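PDB 3I4J: aminotransferase, class III, which catalyses transamination, moving an amino group between substrates with pyridoxal phosphate as its cofactor. Local coordinates for the interface of chains A and B. Numbering follows the deposited sequence. Chains: chain A/B, Aminotransferase, class III.

Contacts 1, 2 and 3 follow one stretch of chain B, its N-terminal arm, as it runs over chain A. Contacts 2 and 3 lie about 11 Å apart between the centres of their C-alpha atoms and share A:Arg91, B:Val4 and B:Phe5; contacts 1 and 2 are about 10 Å apart and share B:Arg7. Contact 4 stands about 28 to 32 Å from the others and sets helix 36-39 of chain A against segments of chain B whose chain A copies receive the arm in contact 1. Two-fold symmetry repeats every contact with the chains exchanged, so each subunit both gives an arm and receives one.

Contact 1: the interface of chains A and B. Residues chain A 65-67, 291-294, 297; chain B 7, 12.
This is a polar, arginine-centred patch of a two-fold homodimer interface, in which the N-terminal arm of one subunit is pinned to backbone carbonyls of the other. B:Arg7 does most of the work. Its CG lies anti to the carbonyl carbon (chi1 -69°) and the chain then runs straight from CG to NE, carrying the guanidinium deep between two loops of chain A. There it grips A:Gly293 end-on: B:Arg7 NH1 donates in the carbonyl plane, on a lone pair of A:Gly293 O, at 2.8 Å. B:Arg7 NH2 reaches the same oxygen from above that plane, and also gives a bond of 2.9 Å to A:Phe294 O. All three acceptor contacts lie in the guanidinium plane, which fixes its rotation. A:His65 meets one guanidinium face at its rim, CE1 4.1 Å from B:Arg7 NH2, the planes 23° apart. A:Ser67 N holds that ring by a 3.0 Å bond to A:His65 ND1. Water 1 ties B:Arg7 NH2 to A:Gly66 N and A:Ala297 O, while water 2 links B:Arg7 N to A:Gly66 O. B:Tyr12 CE1 lies 3.3 Å from A:Gly66 O. On chain A the site is built from the loop leaving helix 277-285 towards helix 300-315 and from the loop preceding strand 70-71.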
# COMPACT_ATOMS: atom_id res chain seq x y z
N HIS A 65 4.00 5.00 13.74
CA HIS A 65 3.16 5.70 12.77
C HIS A 65 3.80 7.07 12.57
O HIS A 65 4.14 7.75 13.54
CB HIS A 65 1.73 5.84 13.30
CG HIS A 65 0.78 6.44 12.30
ND1 HIS A 65 0.77 7.79 12.01
CD2 HIS A 65 -0.15 5.87 11.50
CE1 HIS A 65 -0.13 8.02 11.07
NE2 HIS A 65 -0.70 6.87 10.74
N GLY A 66 3.96 7.44 11.30
CA GLY A 66 4.60 8.70 10.95
C GLY A 66 4.05 9.98 11.53
O GLY A 66 4.73 11.01 11.53
N SER A 67 2.81 9.95 12.02
CA SER A 67 2.23 11.14 12.61
C SER A 67 2.73 11.31 14.04
O SER A 67 2.55 12.37 14.64
CB SER A 67 0.70 11.04 12.62
OG SER A 67 0.26 10.04 13.53
N MET A 291 0.56 15.38 4.23
CA MET A 291 -0.47 14.33 4.14
C MET A 291 -0.67 13.63 5.49
O MET A 291 0.25 13.56 6.31
CB MET A 291 -0.10 13.31 3.05
CG MET A 291 -0.17 13.85 1.61
SD MET A 291 0.27 12.65 0.29
CE MET A 291 -1.33 11.94 -0.07
N HIS A 292 -1.87 13.10 5.71
CA HIS A 292 -2.19 12.41 6.96
C HIS A 292 -2.51 10.93 6.80
O HIS A 292 -2.61 10.20 7.79
CB HIS A 292 -3.38 13.10 7.64
CG HIS A 292 -3.14 14.56 7.92
ND1 HIS A 292 -2.10 15.01 8.70
CD2 HIS A 292 -3.83 15.66 7.53
CE1 HIS A 292 -2.14 16.32 8.78
NE2 HIS A 292 -3.18 16.75 8.08
N GLY A 293 -2.68 10.48 5.56
CA GLY A 293 -2.99 9.08 5.33
C GLY A 293 -1.77 8.19 5.21
O GLY A 293 -0.64 8.63 5.44
N PHE A 294 -2.00 6.92 4.86
CA PHE A 294 -0.93 5.94 4.68
C PHE A 294 -0.39 5.41 6.00
O PHE A 294 0.66 5.84 6.48
CB PHE A 294 0.22 6.53 3.85
CG PHE A 294 -0.21 7.05 2.50
CD1 PHE A 294 -1.03 6.29 1.68
CD2 PHE A 294 0.23 8.29 2.05
CE1 PHE A 294 -1.41 6.76 0.42
CE2 PHE A 294 -0.15 8.77 0.80
CZ PHE A 294 -0.97 8.00 -0.02
N ALA A 297 3.21 4.13 5.99
CA ALA A 297 4.22 5.02 5.39
C ALA A 297 5.39 5.15 6.37
O ALA A 297 5.19 5.48 7.54
CB ALA A 297 3.61 6.39 5.11
N ARG B 7 5.79 14.65 8.00
CA ARG B 7 4.39 14.94 7.70
C ARG B 7 3.98 16.38 8.01
O ARG B 7 2.99 16.88 7.48
CB ARG B 7 3.47 13.99 8.46
CG ARG B 7 3.52 12.54 7.99
CD ARG B 7 2.59 11.69 8.82
NE ARG B 7 2.60 10.28 8.45
CZ ARG B 7 1.69 9.69 7.68
NH1 ARG B 7 0.68 10.39 7.18
NH2 ARG B 7 1.78 8.39 7.42
N TYR B 12 9.36 15.79 15.34
CA TYR B 12 9.06 14.37 15.38
C TYR B 12 10.16 13.61 16.11
O TYR B 12 11.31 13.58 15.68
CB TYR B 12 8.93 13.82 13.95
CG TYR B 12 7.64 14.22 13.28
CD1 TYR B 12 6.46 13.51 13.52
CD2 TYR B 12 7.58 15.35 12.47
CE1 TYR B 12 5.25 13.93 12.97
CE2 TYR B 12 6.38 15.77 11.91
CZ TYR B 12 5.21 15.06 12.17
OH TYR B 12 4.02 15.51 11.66
O HOH W 1 2.93 6.09 8.98
O HOH W 2 6.57 12.48 9.80

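Contact 2: the interface of chains A and B. Residues chain A 91, 93, 108, 275, 280, 283-284, 288-290; chain B 4-9.
The ring of B:Phe5 presents one face to the edge of A:Tyr280, whose CD1 stands 3.4 Å above the ring plane, over its centre; A:Ala275 CB and A:Arg91 O lie at the rim. The two rings meet edge-to-face, their planes 77° apart. A:Tyr280 is itself covered on both faces, by A:Arg91 CD and by A:Met284 CG. With CG anti to the backbone N (chi1 -167°), B:Phe5 plunges into chain A, where A:Leu108 comes tip to tip with CD2 3.7 Å from B:Phe5 CE1. A:Phe290 closes another side of the pocket, turning a face to B:Phe5 CZ. A:Phe290 CE2 in turn lies 3.6 Å above the indole plane of A:Trp93, over the centre of the double ring, whose edge points to B:Phe5 O and whose CZ3 packs against B:Arg7 CG at 3.7 Å. The guanidinium of A:Arg91 has A:Tyr280 CE2 over its centre and sends NH1, in plane, to B:Val4 O at 3.0 Å; the bond is nearly straight (164° at H). Further along, A:Ala289 and B:Ser8 form an antiparallel beta bridge. Its flanking bonds run from A:Phe290 N to B:Arg7 O (3.0 Å) and from B:Ser9 N to A:Gly288 O (2.8 Å). The site thus works as an aromatic socket, with B:Phe5 as the plug and backbone pairing on either side, that secures the arm of one subunit to the body of its partner.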
# COMPACT_ATOMS: atom_id res chain seq x y z
N ARG A 91 14.40 15.52 0.06
CA ARG A 91 13.64 14.95 1.18
C ARG A 91 12.83 13.74 0.74
O ARG A 91 12.06 13.82 -0.21
CB ARG A 91 12.72 16.02 1.76
CG ARG A 91 13.46 17.19 2.41
CD ARG A 91 13.77 16.90 3.87
NE ARG A 91 14.49 18.00 4.49
CZ ARG A 91 14.62 18.17 5.81
NH1 ARG A 91 14.08 17.29 6.65
NH2 ARG A 91 15.30 19.21 6.28
N TRP A 93 9.96 10.95 1.11
CA TRP A 93 8.61 10.70 1.60
C TRP A 93 8.31 9.23 1.29
O TRP A 93 8.07 8.87 0.13
CB TRP A 93 7.63 11.62 0.85
CG TRP A 93 6.18 11.33 1.11
CD1 TRP A 93 5.30 10.75 0.25
CD2 TRP A 93 5.45 11.63 2.30
NE1 TRP A 93 4.05 10.68 0.83
CE2 TRP A 93 4.12 11.21 2.09
CE3 TRP A 93 5.79 12.22 3.53
CZ2 TRP A 93 3.12 11.37 3.06
CZ3 TRP A 93 4.80 12.37 4.50
CH2 TRP A 93 3.48 11.95 4.25
N LEU A 108 1.62 16.87 -3.82
CA LEU A 108 2.69 17.75 -3.39
C LEU A 108 2.90 18.90 -4.38
O LEU A 108 3.08 20.05 -3.98
CB LEU A 108 3.99 16.97 -3.23
CG LEU A 108 5.26 17.73 -2.84
CD1 LEU A 108 5.05 18.51 -1.55
CD2 LEU A 108 6.39 16.72 -2.68
N ALA A 275 11.86 14.93 -2.81
CA ALA A 275 11.48 16.28 -3.19
C ALA A 275 12.62 17.27 -2.95
O ALA A 275 13.31 17.20 -1.94
CB ALA A 275 10.26 16.71 -2.40
N TYR A 280 10.01 21.00 -0.42
CA TYR A 280 9.77 20.60 0.96
C TYR A 280 9.60 21.80 1.89
O TYR A 280 8.64 21.88 2.65
CB TYR A 280 10.94 19.75 1.47
CG TYR A 280 10.84 19.39 2.93
CD1 TYR A 280 9.86 18.52 3.40
CD2 TYR A 280 11.73 19.93 3.86
CE1 TYR A 280 9.76 18.19 4.74
CE2 TYR A 280 11.64 19.61 5.21
CZ TYR A 280 10.65 18.73 5.64
OH TYR A 280 10.56 18.40 6.98
N VAL A 283 6.23 23.84 1.59
CA VAL A 283 5.08 23.29 2.28
C VAL A 283 5.25 23.40 3.80
O VAL A 283 4.32 23.78 4.51
CB VAL A 283 4.84 21.80 1.88
CG1 VAL A 283 6.13 21.02 1.98
CG2 VAL A 283 3.79 21.17 2.79
N MET A 284 6.45 23.09 4.29
CA MET A 284 6.72 23.16 5.72
C MET A 284 6.69 24.60 6.23
O MET A 284 6.27 24.85 7.36
CB MET A 284 8.09 22.55 6.03
CG MET A 284 8.18 21.04 5.83
SD MET A 284 7.06 20.09 6.88
CE MET A 284 6.02 19.30 5.65
N GLY A 288 2.56 24.17 6.82
CA GLY A 288 3.35 23.32 7.68
C GLY A 288 2.85 21.89 7.81
O GLY A 288 3.21 21.20 8.76
N ALA A 289 2.04 21.45 6.86
CA ALA A 289 1.50 20.09 6.88
C ALA A 289 1.33 19.57 5.45
O ALA A 289 0.98 20.33 4.55
CB ALA A 289 0.17 20.06 7.62
N PHE A 290 1.55 18.27 5.26
CA PHE A 290 1.44 17.65 3.94
C PHE A 290 0.30 16.62 3.83
O PHE A 290 -0.79 16.96 3.37
CB PHE A 290 2.78 17.02 3.56
CG PHE A 290 2.78 16.34 2.22
CD1 PHE A 290 2.19 16.94 1.11
CD2 PHE A 290 3.38 15.09 2.06
CE1 PHE A 290 2.19 16.32 -0.14
CE2 PHE A 290 3.39 14.46 0.81
CZ PHE A 290 2.80 15.07 -0.28
N VAL B 4 14.62 13.29 5.79
CA VAL B 4 13.25 12.77 5.89
C VAL B 4 12.21 13.85 5.60
O VAL B 4 12.31 14.97 6.09
CB VAL B 4 12.99 12.17 7.31
CG1 VAL B 4 11.51 11.78 7.46
CG2 VAL B 4 13.88 10.95 7.51
N PHE B 5 11.21 13.50 4.79
CA PHE B 5 10.13 14.42 4.47
C PHE B 5 9.10 14.17 5.57
O PHE B 5 8.31 13.22 5.48
CB PHE B 5 9.56 14.10 3.09
CG PHE B 5 8.66 15.17 2.53
CD1 PHE B 5 8.83 15.62 1.22
CD2 PHE B 5 7.62 15.71 3.29
CE1 PHE B 5 7.98 16.58 0.67
CE2 PHE B 5 6.76 16.68 2.75
CZ PHE B 5 6.95 17.11 1.44
N TYR B 6 9.14 14.98 6.62
CA TYR B 6 8.21 14.82 7.73
C TYR B 6 6.79 15.22 7.33
O TYR B 6 6.61 16.02 6.42
CB TYR B 6 8.68 15.65 8.93
CG TYR B 6 10.04 15.24 9.45
CD1 TYR B 6 10.25 14.00 10.06
CD2 TYR B 6 11.14 16.11 9.35
CE1 TYR B 6 11.50 13.63 10.55
CE2 TYR B 6 12.40 15.75 9.83
CZ TYR B 6 12.57 14.51 10.43
OH TYR B 6 13.81 14.15 10.93
N ARG B 7 5.79 14.65 8.00
CA ARG B 7 4.39 14.94 7.70
C ARG B 7 3.98 16.38 8.01
O ARG B 7 2.99 16.88 7.48
CB ARG B 7 3.47 13.99 8.46
CG ARG B 7 3.52 12.54 7.99
CD ARG B 7 2.59 11.69 8.82
NE ARG B 7 2.60 10.28 8.45
CZ ARG B 7 1.69 9.69 7.68
NH1 ARG B 7 0.68 10.39 7.18
NH2 ARG B 7 1.78 8.39 7.42
N SER B 8 4.74 17.05 8.88
CA SER B 8 4.45 18.43 9.23
C SER B 8 5.67 19.11 9.83
O SER B 8 6.71 18.48 10.01
CB SER B 8 3.29 18.50 10.23
OG SER B 8 3.71 18.12 11.52
N SER B 9 5.53 20.39 10.17
CA SER B 9 6.62 21.18 10.73
C SER B 9 6.86 20.96 12.22
O SER B 9 7.79 21.52 12.79
CB SER B 9 6.38 22.67 10.48
OG SER B 9 5.25 23.11 11.21

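Contact 3: the interface of chains A and B. Residues chain A 70, 74-75, 78-79, 82, 88-92; chain B 3-5.
Strand 91-95 of chain A is extended here by the start of the chain B arm, with A:Phe92 and B:Val4 in a parallel beta bridge beside helix 72-84. A:Phe92 N donates to B:Asn3 O at 2.7 Å, almost along the C=O axis. In the other direction B:Phe5 N reaches A:Phe92 O at 2.8 Å, from well above its carbonyl plane. The B:Asn3 side chain turns back towards the loop before the strand, with CG anti to its carbonyl carbon (chi1 -75°). Its amide nitrogen, B:Asn3 ND2, is shared between A:Pro88 O at 2.8 Å and A:Phe90 O at 2.9 Å, the latter bond in the amide plane and nearly straight (170° at H). A:Ala78 CB, 3.8 Å from B:Asn3 CB, and A:Gly79 are small, which may let the arm lie close along the helix. An alanine in place of B:Asn3 has no amide to bond A:Pro88 O and A:Phe90 O, and would probably loosen the start of the arm. B:Val4 crosses A:Leu74 and A:Glu75 at about a right angle, setting CG2 3.5 Å from A:Glu75 CD. Water 3 joins B:Asn3 N to A:Glu75 O and OE1, while the other carboxylate oxygen, A:Glu75 OE2, accepts on its anti lone pair a 2.7 Å bond from A:Ser70 OG.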
# COMPACT_ATOMS: atom_id res chain seq x y z
N SER A 70 9.41 9.35 13.90
CA SER A 70 10.24 9.07 12.73
C SER A 70 10.99 7.88 13.32
O SER A 70 10.68 7.46 14.43
CB SER A 70 11.21 10.21 12.44
OG SER A 70 12.03 9.91 11.31
N LEU A 74 14.78 5.04 9.24
CA LEU A 74 14.28 5.88 8.16
C LEU A 74 15.21 7.08 7.96
O LEU A 74 15.48 7.47 6.82
CB LEU A 74 12.86 6.37 8.46
CG LEU A 74 12.25 7.36 7.44
CD1 LEU A 74 12.16 6.71 6.05
CD2 LEU A 74 10.87 7.78 7.93
N GLU A 75 15.70 7.66 9.06
CA GLU A 75 16.61 8.80 8.97
C GLU A 75 17.87 8.35 8.21
O GLU A 75 18.38 9.07 7.35
CB GLU A 75 17.01 9.28 10.36
CG GLU A 75 15.88 9.85 11.22
CD GLU A 75 15.35 11.17 10.72
OE1 GLU A 75 16.12 11.94 10.10
OE2 GLU A 75 14.16 11.47 10.97
N ALA A 78 16.89 7.48 4.38
CA ALA A 78 16.60 8.68 3.60
C ALA A 78 17.87 9.32 3.06
O ALA A 78 17.94 9.68 1.88
CB ALA A 78 15.84 9.68 4.45
N GLY A 79 18.88 9.45 3.92
CA GLY A 79 20.13 10.05 3.49
C GLY A 79 20.88 9.18 2.50
O GLY A 79 21.38 9.67 1.49
N ALA A 82 19.01 9.19 -0.96
CA ALA A 82 19.18 10.49 -1.58
C ALA A 82 20.55 10.57 -2.22
O ALA A 82 20.68 11.00 -3.36
CB ALA A 82 19.01 11.59 -0.55
N PRO A 88 21.27 14.11 -3.25
CA PRO A 88 21.69 14.13 -1.85
C PRO A 88 21.00 15.04 -0.84
O PRO A 88 20.92 14.69 0.34
CB PRO A 88 23.20 14.41 -1.95
CG PRO A 88 23.30 15.21 -3.19
CD PRO A 88 22.41 14.44 -4.12
N THR A 89 20.50 16.20 -1.27
CA THR A 89 19.84 17.10 -0.33
C THR A 89 18.31 16.98 -0.34
O THR A 89 17.63 17.65 0.45
CB THR A 89 20.19 18.58 -0.62
OG1 THR A 89 19.60 18.98 -1.85
CG2 THR A 89 21.72 18.75 -0.70
N PHE A 90 17.78 16.13 -1.21
CA PHE A 90 16.33 15.96 -1.32
C PHE A 90 15.69 15.26 -0.13
O PHE A 90 16.34 14.51 0.60
CB PHE A 90 15.97 15.21 -2.61
CG PHE A 90 16.02 16.07 -3.85
CD1 PHE A 90 17.09 16.94 -4.07
CD2 PHE A 90 15.02 15.99 -4.80
CE1 PHE A 90 17.15 17.71 -5.24
CE2 PHE A 90 15.07 16.75 -5.97
CZ PHE A 90 16.14 17.62 -6.19
N ARG A 91 14.40 15.52 0.06
CA ARG A 91 13.64 14.95 1.18
C ARG A 91 12.83 13.74 0.74
O ARG A 91 12.06 13.82 -0.21
CB ARG A 91 12.72 16.02 1.76
CG ARG A 91 13.46 17.19 2.41
CD ARG A 91 13.77 16.90 3.87
NE ARG A 91 14.49 18.00 4.49
CZ ARG A 91 14.62 18.17 5.81
NH1 ARG A 91 14.08 17.29 6.65
NH2 ARG A 91 15.30 19.21 6.28
N PHE A 92 12.99 12.65 1.48
CA PHE A 92 12.33 11.38 1.18
C PHE A 92 11.01 11.18 1.90
O PHE A 92 10.94 11.22 3.14
CB PHE A 92 13.28 10.22 1.51
CG PHE A 92 12.72 8.86 1.19
CD1 PHE A 92 12.30 8.55 -0.10
CD2 PHE A 92 12.63 7.88 2.18
CE1 PHE A 92 11.78 7.29 -0.41
CE2 PHE A 92 12.12 6.61 1.89
CZ PHE A 92 11.69 6.32 0.59
N ASN B 3 17.23 13.99 5.97
CA ASN B 3 16.66 13.88 4.59
C ASN B 3 15.24 13.32 4.62
O ASN B 3 14.73 12.91 3.58
CB ASN B 3 17.53 12.98 3.70
CG ASN B 3 18.82 13.65 3.26
OD1 ASN B 3 19.82 13.64 3.98
ND2 ASN B 3 18.80 14.25 2.08
N VAL B 4 14.62 13.29 5.79
CA VAL B 4 13.25 12.77 5.89
C VAL B 4 12.21 13.85 5.60
O VAL B 4 12.31 14.97 6.09
CB VAL B 4 12.99 12.17 7.31
CG1 VAL B 4 11.51 11.78 7.46
CG2 VAL B 4 13.88 10.95 7.51
N PHE B 5 11.21 13.50 4.79
CA PHE B 5 10.13 14.42 4.47
C PHE B 5 9.10 14.17 5.57
O PHE B 5 8.31 13.22 5.48
CB PHE B 5 9.56 14.10 3.09
CG PHE B 5 8.66 15.17 2.53
CD1 PHE B 5 8.83 15.62 1.22
CD2 PHE B 5 7.62 15.71 3.29
CE1 PHE B 5 7.98 16.58 0.67
CE2 PHE B 5 6.76 16.68 2.75
CZ PHE B 5 6.95 17.11 1.44
O HOH W 3 17.72 11.76 7.58

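Contact 4: the interface of chains A and B. Residues chain A 35-38, 40, 45, 385; chain B 63, 65, 68, 295.
Packing is tightest around A:Val40, which works as a small hydrophobic knob against chain B. Its CG1, anti to the backbone N (chi1 173°), sits over the centre of one face of the B:Phe63 ring, 3.9 Å from the centroid, in a CH-pi contact. The other branch, CG2, meets B:Thr295 CG2 tip to tip at 3.6 Å. CG of B:Phe63 is anti to the backbone N (chi1 -177°), and its side chain crosses that of A:Val40 at about a right angle. A leucine in place of B:Phe63, with no aromatic face, would probably disturb the seating of A:Val40 CG1. Next to it A:Ala38 CB touches the B:His65 ring at CD2, 3.8 Å away. The opposite end of the patch is looser. B:Gln68 reaches across with its chain extended beyond CG, yet its amide NE2 makes a weak hydrogen bond to A:Gly37 O, at 3.5 Å. That oxygen has a firmer partner in A:Ser35 OG, 2.9 Å away within its own chain. A:Ile385 CG2 lies obliquely along the B:Gln68 amide, 3.8 Å from CD, a contact of shape more than of polarity. The site joins helix 36-39, the following residues and strand 384-385 to loops of the partner; since class III aminotransferases build their active sites at the dimer interface, it is likely to help hold the two subunits in the register that catalysis needs.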
# COMPACT_ATOMS: atom_id res chain seq x y z
N SER A 35 11.25 -10.82 -16.46
CA SER A 35 10.75 -9.47 -16.23
C SER A 35 10.80 -9.11 -14.75
O SER A 35 10.19 -8.13 -14.32
CB SER A 35 9.32 -9.34 -16.75
OG SER A 35 8.46 -10.29 -16.15
N SER A 36 11.54 -9.91 -13.97
CA SER A 36 11.67 -9.70 -12.53
C SER A 36 10.28 -9.51 -11.92
O SER A 36 10.09 -8.68 -11.03
CB SER A 36 12.53 -8.45 -12.25
OG SER A 36 13.78 -8.52 -12.92
N GLY A 37 9.33 -10.31 -12.38
CA GLY A 37 7.96 -10.20 -11.92
C GLY A 37 7.35 -9.09 -12.76
O GLY A 37 6.98 -9.31 -13.92
N ALA A 38 7.25 -7.90 -12.19
CA ALA A 38 6.74 -6.73 -12.89
C ALA A 38 7.84 -5.68 -12.74
O ALA A 38 7.59 -4.56 -12.30
CB ALA A 38 5.45 -6.25 -12.24
N VAL A 40 10.26 -5.74 -10.68
CA VAL A 40 10.34 -5.53 -9.24
C VAL A 40 11.59 -6.15 -8.57
O VAL A 40 12.30 -5.47 -7.83
CB VAL A 40 9.10 -6.15 -8.55
CG1 VAL A 40 9.26 -6.11 -7.04
CG2 VAL A 40 7.84 -5.42 -8.99
N HIS A 45 16.14 -13.24 -6.42
CA HIS A 45 15.39 -13.85 -5.34
C HIS A 45 16.23 -14.63 -4.33
O HIS A 45 17.30 -15.15 -4.66
CB HIS A 45 14.33 -14.79 -5.91
CG HIS A 45 13.41 -14.14 -6.90
ND1 HIS A 45 13.63 -14.20 -8.26
CD2 HIS A 45 12.28 -13.42 -6.73
CE1 HIS A 45 12.66 -13.54 -8.88
NE2 HIS A 45 11.84 -13.06 -7.97
N ILE A 385 9.42 -16.16 -17.80
CA ILE A 385 8.45 -15.20 -17.28
C ILE A 385 8.64 -13.88 -18.02
O ILE A 385 9.76 -13.42 -18.20
CB ILE A 385 8.68 -14.94 -15.76
CG1 ILE A 385 8.61 -16.26 -14.99
CG2 ILE A 385 7.64 -13.96 -15.23
CD1 ILE A 385 7.28 -16.98 -15.10
N PHE B 63 9.33 -12.83 -3.46
CA PHE B 63 8.38 -12.16 -4.33
C PHE B 63 7.91 -12.85 -5.59
O PHE B 63 8.69 -13.46 -6.33
CB PHE B 63 8.98 -10.81 -4.76
CG PHE B 63 8.05 -9.99 -5.62
CD1 PHE B 63 7.14 -9.13 -5.03
CD2 PHE B 63 8.05 -10.13 -7.00
CE1 PHE B 63 6.23 -8.41 -5.81
CE2 PHE B 63 7.14 -9.41 -7.79
CZ PHE B 63 6.23 -8.55 -7.19
N HIS B 65 4.53 -11.98 -8.50
CA HIS B 65 3.44 -11.08 -8.80
C HIS B 65 2.20 -11.97 -8.90
O HIS B 65 2.23 -13.01 -9.55
CB HIS B 65 3.70 -10.34 -10.11
CG HIS B 65 2.72 -9.24 -10.37
ND1 HIS B 65 1.45 -9.47 -10.87
CD2 HIS B 65 2.80 -7.90 -10.16
CE1 HIS B 65 0.80 -8.33 -10.95
NE2 HIS B 65 1.59 -7.36 -10.53
N GLN B 68 0.85 -13.75 -11.93
CA GLN B 68 1.64 -14.85 -12.48
C GLN B 68 1.66 -16.10 -11.60
O GLN B 68 1.52 -17.22 -12.10
CB GLN B 68 3.08 -14.36 -12.73
CG GLN B 68 3.15 -13.08 -13.55
CD GLN B 68 4.55 -12.47 -13.60
OE1 GLN B 68 5.25 -12.42 -12.59
NE2 GLN B 68 4.94 -11.99 -14.78
N THR B 295 0.89 -4.33 -7.25
CA THR B 295 2.18 -4.99 -7.36
C THR B 295 2.53 -5.90 -6.19
O THR B 295 3.00 -7.03 -6.38
CB THR B 295 3.29 -3.96 -7.52
OG1 THR B 295 3.07 -3.22 -8.73
CG2 THR B 295 4.66 -4.64 -7.58